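Local atomic coordinates of diguanylate cyclase (Pseudomonas aeruginosa, PDB entry 5M3C), a protein that joins a nucleotide-cyclase-like GGDEF domain and a barrel-type EAL domain in one chain, with guanosine-5'-triphosphate and calcium ions bound. Residues L199-G204 and G394-L399; A211-Y216 and G242-E247; G254-L259 and L420-F425; A273-P278 and E312-V317. One frame throughout, in Å; residues are numbered along the deposited sequence.

Contact 1. Residues L199-G204 and G394-L399; sequences LSLESG and GQQSFL
The carboxamide of Q396 is the one flat group in the contact, and two leucines flank its nitrogen end: L199 brings CD2 to 4.3 Å from Q396 NE2, and L201 brings CD1 to 4.4 Å from Q396 NE2. Both methyls lie beyond the rim at NE2 and are tilted to the same side of the amide plane, so neither covers the middle of the group. The amide gets there by reach: the side chain is fully extended through its first two torsions (chi1 -174°), and Q396 stretches from the side of its helix across to the end of the strand. These are van der Waals contacts of a polar group with methyls. The strand, 192-200, belongs to the mixed sheet of the EAL domain's TIM-barrel-like fold and runs antiparallel to the next strand, 206-217; L201-G204 form the hairpin turn between them. S200 helps shape that turn, its OG taking weak hydrogen bonds from the backbone N of E202 and of S203. Deeper in, the contact is purely apolar. L201 CD2 sits 4.0 Å from L399 CB, and the side chains of L201 and L399 cross obliquely. L399 is buried where L201 is partly exposed; both also touch I407 of strand 406-417, while Q396 reaches V411 of the same strand. Backbone hydrogen bonds tie L199 to I407 and L201 to E405, and L399 also packs on T371 of helix 365-380.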
loop_
_atom_site.group_PDB
_atom_site.type_symbol
_atom_site.label_atom_id
_atom_site.label_comp_id
_atom_site.label_asym_id
_atom_site.label_seq_id
_atom_site.Cartn_x
_atom_site.Cartn_y
_atom_site.Cartn_z
ATOM N N LEU B 199 11.079 29.863 7.205
ATOM C CA LEU B 199 11.362 31.099 6.479
ATOM C C LEU B 199 10.797 31.021 5.069
ATOM O O LEU B 199 10.599 29.933 4.536
ATOM C CB LEU B 199 12.871 31.344 6.412
ATOM C CG LEU B 199 13.333 32.778 6.139
ATOM C CD1 LEU B 199 13.294 33.603 7.416
ATOM C CD2 LEU B 199 14.736 32.774 5.555
ATOM N N SER B 200 10.526 32.180 4.476
ATOM C CA SER B 200 10.114 32.256 3.079
ATOM C C SER B 200 11.295 32.714 2.243
ATOM O O SER B 200 12.001 33.649 2.617
ATOM C CB SER B 200 8.947 33.233 2.907
ATOM O OG SER B 200 8.716 33.527 1.538
ATOM N N LEU B 201 11.519 32.052 1.114
ATOM C CA LEU B 201 12.580 32.462 0.203
ATOM C C LEU B 201 12.102 33.614 -0.678
ATOM O O LEU B 201 12.909 34.378 -1.207
ATOM C CB LEU B 201 13.046 31.277 -0.646
ATOM C CG LEU B 201 14.029 30.332 0.050
ATOM C CD1 LEU B 201 13.802 30.302 1.554
ATOM C CD2 LEU B 201 13.936 28.931 -0.539
ATOM N N GLU B 202 10.786 33.744 -0.810
ATOM C CA GLU B 202 10.189 34.797 -1.628
ATOM C C GLU B 202 10.354 36.180 -0.998
ATOM O O GLU B 202 10.379 37.187 -1.706
ATOM C CB GLU B 202 8.701 34.510 -1.854
ATOM N N SER B 203 10.465 36.224 0.329
ATOM C CA SER B 203 10.568 37.494 1.049
ATOM C C SER B 203 11.794 37.544 1.960
ATOM O O SER B 203 12.595 38.476 1.881
ATOM C CB SER B 203 9.300 37.746 1.873
ATOM O OG SER B 203 9.233 36.885 2.996
ATOM N N GLY B 204 11.934 36.543 2.823
ATOM C CA GLY B 204 13.019 36.510 3.803
ATOM C C GLY B 204 12.518 36.737 5.219
ATOM O O GLY B 204 13.309 36.885 6.149
ATOM N N GLY B 394 24.572 26.236 0.322
ATOM C CA GLY B 394 24.444 25.803 -1.065
ATOM C C GLY B 394 23.076 25.205 -1.332
ATOM O O GLY B 394 22.521 25.358 -2.421
ATOM N N GLN B 395 22.531 24.519 -0.331
ATOM C CA GLN B 395 21.203 23.924 -0.441
ATOM C C GLN B 395 20.135 25.009 -0.504
ATOM O O GLN B 395 19.213 24.934 -1.315
ATOM C CB GLN B 395 20.929 22.990 0.740
ATOM C CG GLN B 395 21.757 21.716 0.727
ATOM C CD GLN B 395 21.610 20.914 2.004
ATOM O OE1 GLN B 395 20.753 21.206 2.837
ATOM N NE2 GLN B 395 22.448 19.897 2.165
ATOM N N GLN B 396 20.262 26.015 0.355
ATOM C CA GLN B 396 19.314 27.123 0.365
ATOM C C GLN B 396 19.404 27.923 -0.929
ATOM O O GLN B 396 18.387 28.375 -1.458
ATOM C CB GLN B 396 19.558 28.043 1.561
ATOM C CG GLN B 396 18.509 29.137 1.700
ATOM C CD GLN B 396 18.696 29.983 2.942
ATOM O OE1 GLN B 396 19.597 29.742 3.745
ATOM N NE2 GLN B 396 17.840 30.985 3.106
ATOM N N SER B 397 20.623 28.101 -1.432
ATOM C CA SER B 397 20.826 28.792 -2.702
ATOM C C SER B 397 20.030 28.090 -3.797
ATOM O O SER B 397 19.139 28.684 -4.408
ATOM C CB SER B 397 22.313 28.829 -3.070
ATOM O OG SER B 397 23.059 29.595 -2.138
ATOM N N PHE B 398 20.347 26.819 -4.025
ATOM C CA PHE B 398 19.659 26.004 -5.023
ATOM C C PHE B 398 18.152 26.219 -4.962
ATOM O O PHE B 398 17.525 26.607 -5.948
ATOM C CB PHE B 398 19.972 24.523 -4.793
ATOM C CG PHE B 398 19.287 23.594 -5.759
ATOM C CD1 PHE B 398 17.933 23.318 -5.641
ATOM C CD2 PHE B 398 20.003 22.981 -6.778
ATOM C CE1 PHE B 398 17.307 22.459 -6.523
ATOM C CE2 PHE B 398 19.381 22.121 -7.663
ATOM C CZ PHE B 398 18.032 21.860 -7.536
ATOM N N LEU B 399 17.580 25.970 -3.790
ATOM C CA LEU B 399 16.138 26.055 -3.601
ATOM C C LEU B 399 15.566 27.392 -4.067
ATOM O O LEU B 399 14.406 27.463 -4.476
ATOM C CB LEU B 399 15.783 25.816 -2.131
ATOM C CG LEU B 399 15.987 24.379 -1.638
ATOM C CD1 LEU B 399 15.954 24.309 -0.120
ATOM C CD2 LEU B 399 14.948 23.444 -2.239
#

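Contact 2. Residues A211-Y216 and G242-E247; sequences ALVRWY and GDWVLE
V213 of the strand meets V245 of the helix methyl to methyl, with CG2 of each valine facing the other. The two share one rotamer, CG1 trans to the backbone N (chi1 -162° in V213 and 170° in V245), which turns CG2 to the side of the backbone N, and it is this branch that meets the other valine. The modelled separation of V213 CG2 from V245 CG2, 3.2 Å, is shorter than methyl groups normally come and is doubtful at this resolution, but the pairing itself is plain: V213 CG2 also lies 4.0 Å from V245 CG1. The second branch of V213 goes to another residue, CG1 standing 4.5 Å from W244 CZ3 in an oblique approach to the indole. The ring of W244 is turned across its CB-CG bond, so that the far corner of the six-membered ring swings toward the strand. V245 CG2 meets the indole edge in the ring plane, and V213 thus has a valine and a tryptophan side by side before it. At the other end of the ring W244 NE1 is hydrogen-bonded to D189 OD1, and H248, one turn on, stacks on the indole. The helix belongs to a beta-alpha-beta crossover: strand 206-217, carrying the calcium ligand E210, leads through helix 238-259 to the parallel strand 266-269. V245 touches V268 there, whereas V213 also packs on L193 of strand 192-200.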
loop_
_atom_site.group_PDB
_atom_site.type_symbol
_atom_site.label_atom_id
_atom_site.label_comp_id
_atom_site.label_asym_id
_atom_site.label_seq_id
_atom_site.Cartn_x
_atom_site.Cartn_y
_atom_site.Cartn_z
ATOM N N ALA B 211 6.110 22.908 15.966
ATOM C CA ALA B 211 6.245 22.414 17.330
ATOM C C ALA B 211 6.628 20.943 17.298
ATOM O O ALA B 211 5.940 20.126 16.694
ATOM C CB ALA B 211 4.948 22.609 18.097
ATOM N N LEU B 212 7.733 20.618 17.959
ATOM C CA LEU B 212 8.303 19.279 17.926
ATOM C C LEU B 212 8.481 18.733 19.338
ATOM O O LEU B 212 9.139 19.354 20.173
ATOM C CB LEU B 212 9.655 19.320 17.216
ATOM C CG LEU B 212 9.614 19.841 15.778
ATOM C CD1 LEU B 212 10.968 20.391 15.359
ATOM C CD2 LEU B 212 9.155 18.745 14.831
ATOM N N VAL B 213 7.907 17.562 19.594
ATOM C CA VAL B 213 7.946 16.969 20.928
ATOM C C VAL B 213 9.331 16.426 21.262
ATOM O O VAL B 213 9.949 15.731 20.458
ATOM C CB VAL B 213 6.942 15.813 21.066
ATOM C CG1 VAL B 213 6.679 15.521 22.535
ATOM C CG2 VAL B 213 5.642 16.145 20.355
ATOM N N ARG B 214 9.805 16.750 22.458
ATOM C CA ARG B 214 11.081 16.259 22.948
ATOM C C ARG B 214 10.881 15.575 24.289
ATOM O O ARG B 214 9.917 15.854 25.000
ATOM C CB ARG B 214 12.072 17.412 23.114
ATOM C CG ARG B 214 12.590 17.998 21.809
ATOM C CD ARG B 214 13.592 17.073 21.138
ATOM N NE ARG B 214 14.365 17.766 20.110
ATOM C CZ ARG B 214 13.976 17.921 18.847
ATOM N NH1 ARG B 214 12.810 17.436 18.433
ATOM N NH2 ARG B 214 14.758 18.566 17.990
ATOM N N TRP B 215 11.797 14.679 24.635
ATOM C CA TRP B 215 11.731 13.982 25.910
ATOM C C TRP B 215 13.128 13.716 26.443
ATOM O O TRP B 215 13.859 12.894 25.897
ATOM C CB TRP B 215 10.954 12.667 25.761
ATOM C CG TRP B 215 10.762 11.910 27.053
ATOM C CD1 TRP B 215 10.789 12.423 28.317
ATOM C CD2 TRP B 215 10.483 10.512 27.197
ATOM N NE1 TRP B 215 10.560 11.430 29.237
ATOM C CE2 TRP B 215 10.367 10.248 28.575
ATOM C CE3 TRP B 215 10.327 9.456 26.294
ATOM C CZ2 TRP B 215 10.099 8.975 29.072
ATOM C CZ3 TRP B 215 10.062 8.191 26.790
ATOM C CH2 TRP B 215 9.951 7.962 28.166
ATOM N N TYR B 216 13.502 14.427 27.503
ATOM C CA TYR B 216 14.762 14.167 28.186
ATOM C C TYR B 216 14.513 13.439 29.496
ATOM O O TYR B 216 13.630 13.816 30.268
ATOM C CB TYR B 216 15.524 15.459 28.472
ATOM C CG TYR B 216 16.756 15.236 29.328
ATOM C CD1 TYR B 216 17.947 14.782 28.764
ATOM C CD2 TYR B 216 16.728 15.458 30.699
ATOM C CE1 TYR B 216 19.073 14.564 29.539
ATOM C CE2 TYR B 216 17.851 15.245 31.482
ATOM C CZ TYR B 216 19.021 14.797 30.896
ATOM O OH TYR B 216 20.143 14.582 31.665
ATOM N N GLY B 242 -0.628 12.613 21.649
ATOM C CA GLY B 242 -1.087 13.573 20.651
ATOM C C GLY B 242 -1.945 14.663 21.258
ATOM O O GLY B 242 -1.812 15.841 20.912
ATOM N N ASP B 243 -2.826 14.268 22.173
ATOM C CA ASP B 243 -3.698 15.211 22.855
ATOM C C ASP B 243 -2.853 16.201 23.644
ATOM O O ASP B 243 -3.061 17.416 23.567
ATOM C CB ASP B 243 -4.653 14.476 23.796
ATOM C CG ASP B 243 -6.035 15.094 23.819
ATOM O OD1 ASP B 243 -6.782 14.903 22.835
ATOM O OD2 ASP B 243 -6.376 15.765 24.819
ATOM N N TRP B 244 -1.894 15.669 24.398
ATOM C CA TRP B 244 -0.954 16.492 25.150
ATOM C C TRP B 244 -0.239 17.460 24.222
ATOM O O TRP B 244 -0.148 18.653 24.503
ATOM C CB TRP B 244 0.081 15.616 25.856
ATOM C CG TRP B 244 0.984 16.383 26.774
ATOM C CD1 TRP B 244 0.802 16.592 28.107
ATOM C CD2 TRP B 244 2.207 17.048 26.427
ATOM N NE1 TRP B 244 1.832 17.345 28.614
ATOM C CE2 TRP B 244 2.709 17.637 27.604
ATOM C CE3 TRP B 244 2.925 17.200 25.238
ATOM C CZ2 TRP B 244 3.894 18.367 27.628
ATOM C CZ3 TRP B 244 4.102 17.925 25.264
ATOM C CH2 TRP B 244 4.574 18.499 26.450
ATOM N N VAL B 245 0.273 16.934 23.113
ATOM C CA VAL B 245 0.999 17.751 22.150
ATOM C C VAL B 245 0.119 18.879 21.614
ATOM O O VAL B 245 0.538 20.040 21.586
ATOM C CB VAL B 245 1.526 16.906 20.974
ATOM C CG1 VAL B 245 2.055 17.799 19.860
ATOM C CG2 VAL B 245 2.613 15.959 21.455
ATOM N N LEU B 246 -1.097 18.542 21.194
ATOM C CA LEU B 246 -2.004 19.541 20.638
ATOM C C LEU B 246 -2.298 20.665 21.635
ATOM O O LEU B 246 -2.099 21.844 21.331
ATOM C CB LEU B 246 -3.308 18.889 20.178
ATOM C CG LEU B 246 -3.243 18.197 18.816
ATOM C CD1 LEU B 246 -4.514 17.401 18.562
ATOM C CD2 LEU B 246 -3.014 19.211 17.705
ATOM N N GLU B 247 -2.765 20.294 22.823
ATOM C CA GLU B 247 -3.142 21.276 23.838
ATOM C C GLU B 247 -1.996 22.235 24.141
ATOM O O GLU B 247 -2.177 23.456 24.163
ATOM C CB GLU B 247 -3.576 20.571 25.124
ATOM C CG GLU B 247 -4.100 21.513 26.198
ATOM C CD GLU B 247 -4.617 20.783 27.425
ATOM O OE1 GLU B 247 -5.256 21.433 28.279
ATOM O OE2 GLU B 247 -4.382 19.560 27.538
#

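Contact 3. Residues G254-L259 and L420-F425; sequences GEWQKL and LFASKF
W256 and F421 make most of this contact, with A422 beside them. The two aromatic side chains cross at about a right angle, but their rings do not: the six-membered ring of W256 and the ring of F421 are inclined by 33°, with centroids 5.5 Å apart. This oblique pairing is neither a stack nor an edge-to-face pair. It closes through one ring atom of the phenylalanine, since F421 CD2 lies 3.8 Å from W256 CH2 and 4.1 Å from W256 CZ2, at the outer end of the indole. The pyrrole part has its own neighbour: A422 CB comes within 4.1 Å of W256 NE1, again obliquely to the ring. Hence the indole spans two consecutive residues of the other helix, its benzo end on F421 and its nitrogen end on A422. A first torsion of -176° swings the F421 ring clear of the backbone N and extends it from the helix toward the tryptophan, and W256 in turn leaves its helix toward the other one. Behind the pair, F421 O accepts backbone hydrogen bonds from K424 N and F425 N as the second helix ends. W256 and F421 are both buried, and Y195 of strand 192-200 touches both, meeting W256 edge to face; F421 also packs on P197. The C-terminal turns of helices 238-259 and 418-425 are thus held over one strand by aromatic packing, as in the helical layer that surrounds the sheet of a TIM-barrel-like EAL domain.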
loop_
_atom_site.group_PDB
_atom_site.type_symbol
_atom_site.label_atom_id
_atom_site.label_comp_id
_atom_site.label_asym_id
_atom_site.label_seq_id
_atom_site.Cartn_x
_atom_site.Cartn_y
_atom_site.Cartn_z
ATOM N N GLY B 254 -1.354 30.542 21.570
ATOM C CA GLY B 254 -2.283 31.507 22.151
ATOM C C GLY B 254 -1.532 32.542 22.965
ATOM O O GLY B 254 -1.611 33.746 22.691
ATOM N N GLU B 255 -0.790 32.069 23.963
ATOM C CA GLU B 255 0.034 32.949 24.787
ATOM C C GLU B 255 0.867 33.872 23.902
ATOM O O GLU B 255 0.998 35.065 24.179
ATOM C CB GLU B 255 0.950 32.130 25.701
ATOM N N TRP B 256 1.421 33.317 22.830
ATOM C CA TRP B 256 2.237 34.101 21.909
ATOM C C TRP B 256 1.420 35.077 21.075
ATOM O O TRP B 256 1.936 36.110 20.652
ATOM C CB TRP B 256 3.037 33.188 20.980
ATOM C CG TRP B 256 4.254 32.619 21.621
ATOM C CD1 TRP B 256 4.921 33.119 22.703
ATOM C CD2 TRP B 256 4.975 31.457 21.206
ATOM N NE1 TRP B 256 6.004 32.328 22.996
ATOM C CE2 TRP B 256 6.061 31.301 22.091
ATOM C CE3 TRP B 256 4.805 30.527 20.176
ATOM C CZ2 TRP B 256 6.972 30.257 21.975
ATOM C CZ3 TRP B 256 5.711 29.489 20.064
ATOM C CH2 TRP B 256 6.781 29.363 20.959
ATOM N N GLN B 257 0.156 34.754 20.821
ATOM C CA GLN B 257 -0.705 35.666 20.078
ATOM C C GLN B 257 -0.834 36.968 20.838
ATOM O O GLN B 257 -0.778 38.048 20.253
ATOM C CB GLN B 257 -2.096 35.076 19.857
ATOM C CG GLN B 257 -2.210 34.236 18.597
ATOM C CD GLN B 257 -3.602 34.272 18.001
ATOM O OE1 GLN B 257 -4.534 34.809 18.600
ATOM N NE2 GLN B 257 -3.748 33.698 16.811
ATOM N N LYS B 258 -1.005 36.849 22.149
ATOM C CA LYS B 258 -1.138 38.008 23.017
ATOM C C LYS B 258 0.177 38.766 23.094
ATOM O O LYS B 258 0.265 39.931 22.701
ATOM C CB LYS B 258 -1.550 37.571 24.421
ATOM C CG LYS B 258 -2.597 36.473 24.433
ATOM C CD LYS B 258 -3.541 36.628 25.609
ATOM C CE LYS B 258 -4.971 36.328 25.192
ATOM N NZ LYS B 258 -5.943 37.210 25.896
ATOM N N LEU B 259 1.202 38.086 23.597
ATOM C CA LEU B 259 2.495 38.711 23.842
ATOM C C LEU B 259 3.091 39.290 22.565
ATOM O O LEU B 259 3.214 40.506 22.423
ATOM C CB LEU B 259 3.466 37.698 24.457
ATOM N N LEU B 420 13.815 30.732 24.378
ATOM C CA LEU B 420 14.888 31.028 23.439
ATOM C C LEU B 420 14.315 31.387 22.070
ATOM O O LEU B 420 14.800 32.298 21.401
ATOM C CB LEU B 420 15.830 29.831 23.312
ATOM C CG LEU B 420 17.309 30.157 23.081
ATOM C CD1 LEU B 420 18.013 28.971 22.440
ATOM C CD2 LEU B 420 17.489 31.404 22.225
ATOM N N PHE B 421 13.280 30.664 21.658
ATOM C CA PHE B 421 12.601 30.949 20.404
ATOM C C PHE B 421 12.063 32.370 20.429
ATOM O O PHE B 421 12.428 33.204 19.594
ATOM C CB PHE B 421 11.449 29.964 20.186
ATOM C CG PHE B 421 10.759 30.125 18.863
ATOM C CD1 PHE B 421 11.339 29.635 17.705
ATOM C CD2 PHE B 421 9.532 30.764 18.777
ATOM C CE1 PHE B 421 10.710 29.779 16.484
ATOM C CE2 PHE B 421 8.896 30.912 17.559
ATOM C CZ PHE B 421 9.487 30.418 16.410
ATOM N N ALA B 422 11.205 32.639 21.409
ATOM C CA ALA B 422 10.564 33.943 21.547
ATOM C C ALA B 422 11.592 35.069 21.568
ATOM O O ALA B 422 11.374 36.128 20.982
ATOM C CB ALA B 422 9.712 33.980 22.809
ATOM N N SER B 423 12.712 34.832 22.242
ATOM C CA SER B 423 13.774 35.829 22.326
ATOM C C SER B 423 14.568 35.966 21.025
ATOM O O SER B 423 15.189 37.001 20.788
ATOM C CB SER B 423 14.720 35.501 23.488
ATOM O OG SER B 423 16.025 36.009 23.254
ATOM N N LYS B 424 14.551 34.938 20.180
ATOM C CA LYS B 424 15.395 34.945 18.984
ATOM C C LYS B 424 14.658 35.239 17.673
ATOM O O LYS B 424 15.277 35.701 16.714
ATOM C CB LYS B 424 16.169 33.631 18.858
ATOM C CG LYS B 424 17.107 33.604 17.660
ATOM C CD LYS B 424 18.464 33.011 18.005
ATOM C CE LYS B 424 19.486 33.320 16.919
ATOM N NZ LYS B 424 20.883 33.015 17.342
ATOM N N PHE B 425 13.356 34.969 17.614
ATOM C CA PHE B 425 12.608 35.203 16.373
ATOM C C PHE B 425 11.354 36.042 16.559
ATOM O O PHE B 425 10.706 36.410 15.577
ATOM C CB PHE B 425 12.221 33.874 15.725
ATOM C CG PHE B 425 13.394 33.012 15.385
ATOM C CD1 PHE B 425 14.023 33.131 14.160
ATOM C CD2 PHE B 425 13.875 32.090 16.297
ATOM C CE1 PHE B 425 15.111 32.341 13.845
ATOM C CE2 PHE B 425 14.962 31.296 15.991
ATOM C CZ PHE B 425 15.582 31.423 14.764
#

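Contact 4. Residues A273-P278 and E312-V317; sequences AQLGQP and EEALAV
L275 points its branched end at two residues on one side of the facing helix, A314 and V317, which lie three positions apart and so present adjoining surfaces. L275 and V317 leave their backbones toward each other, whereas A314 runs along the contact and offers its methyl from beside. The rotamer of V317 (chi1 174°) splits its branches: CG1 faces the leucine side chain, while CG2, on the backbone-N side, lies 4.3 Å from L275 O. V317 CG1 is 4.3 Å from L275 CG, and L275 CD1 stands at the same 4.3 Å from V317 CG1, so the valine methyl meets the leucine near its fork. The other leucine branch diverges: L275 CD2 approaches A314 CB to 4.4 Å. One terminal methyl therefore goes to each partner. The side-chain contacts are all apolar, with L275 buried and the two residues opposite it partly exposed. On the other flank of the short helix Q274 turns toward L246 of helix 238-259, and its OE1 accepts a hydrogen bond from A271 N, just ahead of the short helix 272-276. E312, at the beginning of the second helix, packs on R104 of the second subunit. Each helix follows a strand of the EAL sheet, 266-269 and 298-303, which carry the calcium ligands N269 and E301. L275 and V317 thus join a short, weakly bonded helix to helix 312-324, in the connections that follow two neighbouring parallel strands of the TIM-barrel-like EAL fold.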
loop_
_atom_site.group_PDB
_atom_site.type_symbol
_atom_site.label_atom_id
_atom_site.label_comp_id
_atom_site.label_asym_id
_atom_site.label_seq_id
_atom_site.Cartn_x
_atom_site.Cartn_y
_atom_site.Cartn_z
ATOM N N ALA B 273 -3.255 7.664 14.199
ATOM C CA ALA B 273 -4.348 7.226 15.061
ATOM C C ALA B 273 -5.193 8.394 15.567
ATOM O O ALA B 273 -6.401 8.247 15.762
ATOM C CB ALA B 273 -3.804 6.421 16.231
ATOM N N GLN B 274 -4.565 9.548 15.779
ATOM C CA GLN B 274 -5.291 10.740 16.216
ATOM C C GLN B 274 -6.405 11.079 15.238
ATOM O O GLN B 274 -7.449 11.597 15.631
ATOM C CB GLN B 274 -4.357 11.942 16.332
ATOM C CG GLN B 274 -3.325 11.839 17.437
ATOM C CD GLN B 274 -2.537 13.122 17.601
ATOM O OE1 GLN B 274 -1.336 13.166 17.332
ATOM N NE2 GLN B 274 -3.214 14.178 18.033
ATOM N N LEU B 275 -6.174 10.793 13.962
ATOM C CA LEU B 275 -7.161 11.072 12.929
ATOM C C LEU B 275 -8.334 10.111 13.071
ATOM O O LEU B 275 -9.465 10.435 12.710
ATOM C CB LEU B 275 -6.532 10.938 11.543
ATOM C CG LEU B 275 -7.025 11.943 10.503
ATOM C CD1 LEU B 275 -6.573 13.350 10.866
ATOM C CD2 LEU B 275 -6.522 11.565 9.121
ATOM N N GLY B 276 -8.052 8.927 13.607
ATOM C CA GLY B 276 -9.071 7.912 13.838
ATOM C C GLY B 276 -9.997 8.244 14.993
ATOM O O GLY B 276 -11.083 7.676 15.101
ATOM N N GLN B 277 -9.571 9.161 15.862
ATOM C CA GLN B 277 -10.401 9.594 16.988
ATOM C C GLN B 277 -11.683 10.263 16.497
ATOM O O GLN B 277 -11.628 11.228 15.732
ATOM C CB GLN B 277 -9.638 10.559 17.900
ATOM C CG GLN B 277 -8.851 9.882 19.009
ATOM C CD GLN B 277 -8.510 10.831 20.147
ATOM O OE1 GLN B 277 -7.923 11.891 19.934
ATOM N NE2 GLN B 277 -8.879 10.448 21.366
ATOM N N PRO B 278 -12.843 9.747 16.932
ATOM C CA PRO B 278 -14.142 10.293 16.535
ATOM C C PRO B 278 -14.403 11.694 17.079
ATOM O O PRO B 278 -15.147 12.463 16.470
ATOM C CB PRO B 278 -15.147 9.302 17.140
ATOM C CG PRO B 278 -14.370 8.056 17.398
ATOM C CD PRO B 278 -12.984 8.516 17.729
ATOM N N GLU B 312 -11.982 5.919 3.344
ATOM C CA GLU B 312 -13.107 6.834 3.141
ATOM C C GLU B 312 -13.413 7.626 4.409
ATOM O O GLU B 312 -13.932 8.741 4.345
ATOM C CB GLU B 312 -14.356 6.062 2.703
ATOM C CG GLU B 312 -14.262 5.458 1.311
ATOM N N GLU B 313 -13.098 7.039 5.561
ATOM C CA GLU B 313 -13.317 7.697 6.846
ATOM C C GLU B 313 -12.347 8.862 7.052
ATOM O O GLU B 313 -12.660 9.819 7.756
ATOM C CB GLU B 313 -13.171 6.689 7.991
ATOM C CG GLU B 313 -14.194 5.565 7.963
ATOM N N ALA B 314 -11.177 8.778 6.426
ATOM C CA ALA B 314 -10.126 9.777 6.613
ATOM C C ALA B 314 -10.385 11.059 5.822
ATOM O O ALA B 314 -10.198 12.160 6.339
ATOM C CB ALA B 314 -8.775 9.191 6.232
ATOM N N LEU B 315 -10.805 10.912 4.569
ATOM C CA LEU B 315 -11.026 12.062 3.692
ATOM C C LEU B 315 -12.128 12.977 4.222
ATOM O O LEU B 315 -12.044 14.199 4.094
ATOM C CB LEU B 315 -11.379 11.592 2.279
ATOM N N ALA B 316 -13.158 12.377 4.815
ATOM C CA ALA B 316 -14.278 13.134 5.373
ATOM C C ALA B 316 -13.841 13.952 6.590
ATOM O O ALA B 316 -14.342 15.053 6.825
ATOM C CB ALA B 316 -15.413 12.192 5.747
ATOM N N VAL B 317 -12.906 13.405 7.360
ATOM C CA VAL B 317 -12.365 14.101 8.521
ATOM C C VAL B 317 -11.514 15.287 8.078
ATOM O O VAL B 317 -11.644 16.386 8.616
ATOM C CB VAL B 317 -11.506 13.163 9.392
ATOM C CG1 VAL B 317 -10.821 13.941 10.508
ATOM C CG2 VAL B 317 -12.362 12.047 9.970
#

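In the fold
All four contacts belong to the EAL part of the chain. Contacts 2 and 3 are buried and share helix 238-259, their centres about 17 Å apart: one meets the sheet through valines and a tryptophan, the other a C-terminal helix through aromatic rings. Contacts 1 and 4 are partly buried. Contact 1, at a hairpin turn, mixes an amide with leucines, whereas contact 4 pairs only aliphatic groups between helices. Contacts 1 and 2 reach the same sheet through neighbouring strands 192-200 and 206-217. Direct touching links contacts 2 and 4 alone, where Q274 packs on G242 and L246. Contact 1 and contact 3 alternate along the chain, without meeting.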